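Local coordinates for protein tyrosine--tRNA ligase, mitochondrial (Emericella nidulans, PDB 5IHX) that probably attaches L-tyrosine to its cognate mitochondrial tRNA in an ATP-dependent reaction, as a class I aminoacyl-tRNA synthetase, at residues A[52-55]-A[56-60]; A[351-354]-A[355-358]. All coordinates share one frame; numbering follows the deposited sequence.

Contact 1: A[52-55]-A[56-60]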
# COMPACT_ATOMS: atom_id res chain seq x y z
N GLY A 52 -20.64 -17.46 -2.29
CA GLY A 52 -21.01 -17.73 -3.66
C GLY A 52 -22.18 -18.70 -3.67
O GLY A 52 -22.92 -18.79 -2.69
N ASP A 53 -22.32 -19.44 -4.76
CA ASP A 53 -23.42 -20.38 -4.92
C ASP A 53 -23.00 -21.77 -4.44
O ASP A 53 -22.02 -22.33 -4.94
CB ASP A 53 -23.88 -20.44 -6.37
CG ASP A 53 -25.09 -21.33 -6.57
OD1 ASP A 53 -25.16 -22.00 -7.62
OD2 ASP A 53 -25.97 -21.35 -5.69
N ARG A 54 -23.74 -22.32 -3.49
CA ARG A 54 -23.44 -23.64 -2.94
C ARG A 54 -23.38 -24.71 -4.03
O ARG A 54 -22.45 -25.51 -4.07
CB ARG A 54 -24.46 -24.03 -1.86
CG ARG A 54 -24.25 -25.41 -1.24
CD ARG A 54 -24.92 -26.52 -2.04
NE ARG A 54 -24.64 -27.86 -1.53
CZ ARG A 54 -24.86 -28.97 -2.22
NH1 ARG A 54 -25.36 -28.91 -3.44
NH2 ARG A 54 -24.57 -30.15 -1.69
N ASP A 55 -24.37 -24.71 -4.92
CA ASP A 55 -24.43 -25.72 -5.98
C ASP A 55 -23.22 -25.61 -6.90
O ASP A 55 -22.73 -26.62 -7.40
CB ASP A 55 -25.72 -25.58 -6.79
CG ASP A 55 -26.96 -25.93 -5.99
OD1 ASP A 55 -26.85 -26.74 -5.05
OD2 ASP A 55 -28.04 -25.41 -6.31
N LEU A 56 -22.74 -24.39 -7.11
CA LEU A 56 -21.55 -24.20 -7.93
C LEU A 56 -20.32 -24.78 -7.22
O LEU A 56 -19.49 -25.42 -7.85
CB LEU A 56 -21.33 -22.72 -8.24
CG LEU A 56 -20.06 -22.39 -9.03
CD1 LEU A 56 -20.00 -23.19 -10.32
CD2 LEU A 56 -19.97 -20.90 -9.32
N LEU A 57 -20.23 -24.55 -5.92
CA LEU A 57 -19.13 -25.09 -5.12
C LEU A 57 -19.11 -26.61 -5.25
O LEU A 57 -18.06 -27.22 -5.48
CB LEU A 57 -19.27 -24.69 -3.65
CG LEU A 57 -18.10 -25.06 -2.73
CD1 LEU A 57 -16.86 -24.24 -3.06
CD2 LEU A 57 -18.49 -24.88 -1.27
N HIS A 58 -20.28 -27.21 -5.10
CA HIS A 58 -20.46 -28.64 -5.31
C HIS A 58 -20.00 -29.07 -6.70
O HIS A 58 -19.29 -30.07 -6.83
CB HIS A 58 -21.92 -29.04 -5.06
CG HIS A 58 -22.26 -30.41 -5.53
ND1 HIS A 58 -21.98 -31.54 -4.79
CD2 HIS A 58 -22.91 -30.84 -6.63
CE1 HIS A 58 -22.41 -32.61 -5.44
NE2 HIS A 58 -22.98 -32.21 -6.56
N ARG A 59 -20.40 -28.34 -7.73
CA ARG A 59 -20.01 -28.70 -9.09
C ARG A 59 -18.49 -28.59 -9.28
O ARG A 59 -17.88 -29.44 -9.92
CB ARG A 59 -20.70 -27.82 -10.14
CG ARG A 59 -22.07 -28.34 -10.58
CD ARG A 59 -22.46 -27.79 -11.95
NE ARG A 59 -22.68 -26.35 -11.98
CZ ARG A 59 -22.27 -25.55 -12.96
NH1 ARG A 59 -21.63 -26.04 -14.02
NH2 ARG A 59 -22.52 -24.24 -12.90
N VAL A 60 -17.90 -27.54 -8.73
CA VAL A 60 -16.46 -27.33 -8.85
C VAL A 60 -15.68 -28.51 -8.30
O VAL A 60 -14.78 -29.04 -8.96
CB VAL A 60 -16.01 -26.03 -8.13
CG1 VAL A 60 -14.48 -25.98 -7.98
CG2 VAL A 60 -16.49 -24.80 -8.88
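Arg54 and His58 lie side by side, one turn apart, at the start of helix 54-63. This helix follows the short edge strand 50-51 of the class I catalytic domain and packs near its sheet. Asp53 is the N-cap. Its OD1 accepts a weak, bent bond from Leu56 N at 3.4 Å, with an N-H...O angle of 132°. The carboxylate can reach that amide because CG stands anti to the backbone N (chi1 -176°). The Asp53 side chain also crosses that of Leu56 at about a right angle, with the two CB atoms 3.9 Å apart.

Arg54 can be followed outward from its CB, which points away from the next turn. The chain bends at chi2, about the CB-CG bond, and this brings the guanidinium back along the helix. NE forms a salt bridge with Glu42 of helix 37-44. CZ passes 4.1 Å from His58 CB. NH1 comes closest, 3.8 Å from His58 CB, which sits over one face of the guanidinium, toward its rim. The guanidinium and imidazole planes are only 10° apart. NH1 also makes a salt bridge to Asp55 OD1, which lies in the guanidinium plane. The group is therefore gripped by two acids, and its rotation is probably fixed.

Leu57 packs on Val38 of the same helix 37-44, and on Ile277 and Phe279 of strand 277-280. The helical bonds begin with Leu57 N to Asp53 O at 3.0 Å, and continue with Arg59 N to Asp55 O. Between them, His58 N donates to Arg54 O at 2.9 Å.

Contact 2: A[351-354]-A[355-358]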
# COMPACT_ATOMS: atom_id res chain seq x y z
N SER A 351 -24.69 -39.65 31.21
CA SER A 351 -23.86 -39.39 32.38
C SER A 351 -22.53 -40.13 32.28
O SER A 351 -21.55 -39.77 32.93
CB SER A 351 -24.58 -39.78 33.67
OG SER A 351 -24.83 -41.17 33.72
N ARG A 352 -22.50 -41.18 31.46
CA ARG A 352 -21.28 -41.96 31.26
C ARG A 352 -20.32 -41.24 30.31
O ARG A 352 -19.14 -41.61 30.22
CB ARG A 352 -21.62 -43.34 30.70
CG ARG A 352 -22.45 -44.20 31.64
CD ARG A 352 -22.92 -45.46 30.93
NE ARG A 352 -21.82 -46.15 30.26
CZ ARG A 352 -21.91 -46.76 29.08
NH1 ARG A 352 -23.06 -46.79 28.41
NH2 ARG A 352 -20.84 -47.36 28.56
N ARG A 353 -20.82 -40.22 29.62
CA ARG A 353 -20.01 -39.40 28.72
C ARG A 353 -19.28 -40.24 27.67
O ARG A 353 -18.13 -39.96 27.34
CB ARG A 353 -18.99 -38.58 29.52
CG ARG A 353 -19.60 -37.65 30.58
CD ARG A 353 -19.47 -36.19 30.19
NE ARG A 353 -20.42 -35.35 30.92
CZ ARG A 353 -20.59 -34.04 30.72
NH1 ARG A 353 -19.89 -33.41 29.79
NH2 ARG A 353 -21.48 -33.37 31.44
N VAL A 354 -19.95 -41.27 27.16
CA VAL A 354 -19.35 -42.12 26.13
C VAL A 354 -19.01 -41.30 24.89
O VAL A 354 -17.95 -41.49 24.29
CB VAL A 354 -20.29 -43.28 25.75
CG1 VAL A 354 -19.74 -44.06 24.54
CG2 VAL A 354 -20.50 -44.21 26.93
N ALA A 355 -19.90 -40.39 24.52
CA ALA A 355 -19.70 -39.57 23.33
C ALA A 355 -18.59 -38.55 23.56
O ALA A 355 -17.74 -38.34 22.69
CB ALA A 355 -20.99 -38.87 22.95
N GLN A 356 -18.58 -37.94 24.73
CA GLN A 356 -17.58 -36.93 25.05
C GLN A 356 -16.18 -37.52 25.15
O GLN A 356 -15.20 -36.89 24.72
CB GLN A 356 -17.93 -36.22 26.37
CG GLN A 356 -19.02 -35.16 26.25
CD GLN A 356 -20.42 -35.71 26.44
OE1 GLN A 356 -20.62 -36.92 26.54
NE2 GLN A 356 -21.40 -34.81 26.50
N HIS A 357 -16.07 -38.73 25.71
CA HIS A 357 -14.78 -39.40 25.84
C HIS A 357 -14.22 -39.81 24.48
O HIS A 357 -13.03 -39.70 24.24
CB HIS A 357 -14.90 -40.62 26.75
CG HIS A 357 -14.85 -40.30 28.21
ND1 HIS A 357 -13.70 -39.82 28.82
CD2 HIS A 357 -15.78 -40.37 29.19
CE1 HIS A 357 -13.94 -39.61 30.10
NE2 HIS A 357 -15.20 -39.94 30.35
N ALA A 358 -15.09 -40.29 23.60
CA ALA A 358 -14.68 -40.65 22.25
C ALA A 358 -14.19 -39.41 21.50
O ALA A 358 -13.22 -39.47 20.75
CB ALA A 358 -15.83 -41.31 21.50
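Arg353 and His357 are joined first by a backbone hydrogen bond. His357 N donates to Arg353 O at 2.9 Å. One residue on, Ala358 N donates to Val354 O at 3.2 Å.

Close contacts around the imidazole form a second group. His357 CG lies beside its own backbone N (chi1 -82°), which turns the ring back toward the preceding loop. CD2 then comes within 3.0 Å of Arg353 O, which approaches the ring obliquely, and 3.7 Å from Arg353 CB. Arg352 O lies at the ring edge, in its plane, 3.7 Å from CD2. ND1 is hydrogen-bonded to Tyr313 OH.

The segment forms the N-terminal end of helix 354-368, entered from a 3-10 turn at 351-352. Arg353 is the N-cap residue, with positive phi and psi, in the left-handed region. This helix belongs to the helical part of the synthetase that follows the catalytic domain.

Packing without hydrogen bonds joins Arg353 to Gln356. Their side chains cross obliquely, with guanidinium and amide planes 40° apart. Arg353 CD lies 3.9 Å from Gln356 CD, and Gln356 OE1 is 3.4 Å from Arg353 CA. The polar ends are satisfied by other residues: Arg353 NH1 donates to Val317 O, Gln356 NE2 donates to Thr319 O and Asp321, and Gln356 OE1 accepts from Gln346 NE2, so the buried amide is held through both its oxygen and its nitrogen.

Val354 CG2, from the first residue of the helix, sits over the centre of the Arg352 guanidinium, 3.5 Å above its plane. Arg352 NH2 makes a salt bridge to Glu345.

Contact 1 and contact 2 both lie at the N-terminal starts of helices, but in separate parts of the chain. Contact 1 comes first and opens helix 54-63, beside the mixed sheet of the catalytic domain. Contact 2 comes late and opens helix 354-368, among the helices that follow that domain. Their centres are about 36 Å apart and their nearest atoms about 26 Å. They share no helix or strand. Contact 1 ties its helix to helix 37-44 and strand 277-280. Contact 2 ties its helix to helices 336-348 and 321-331. The two belong to different parts of the synthetase, and neither touches the other.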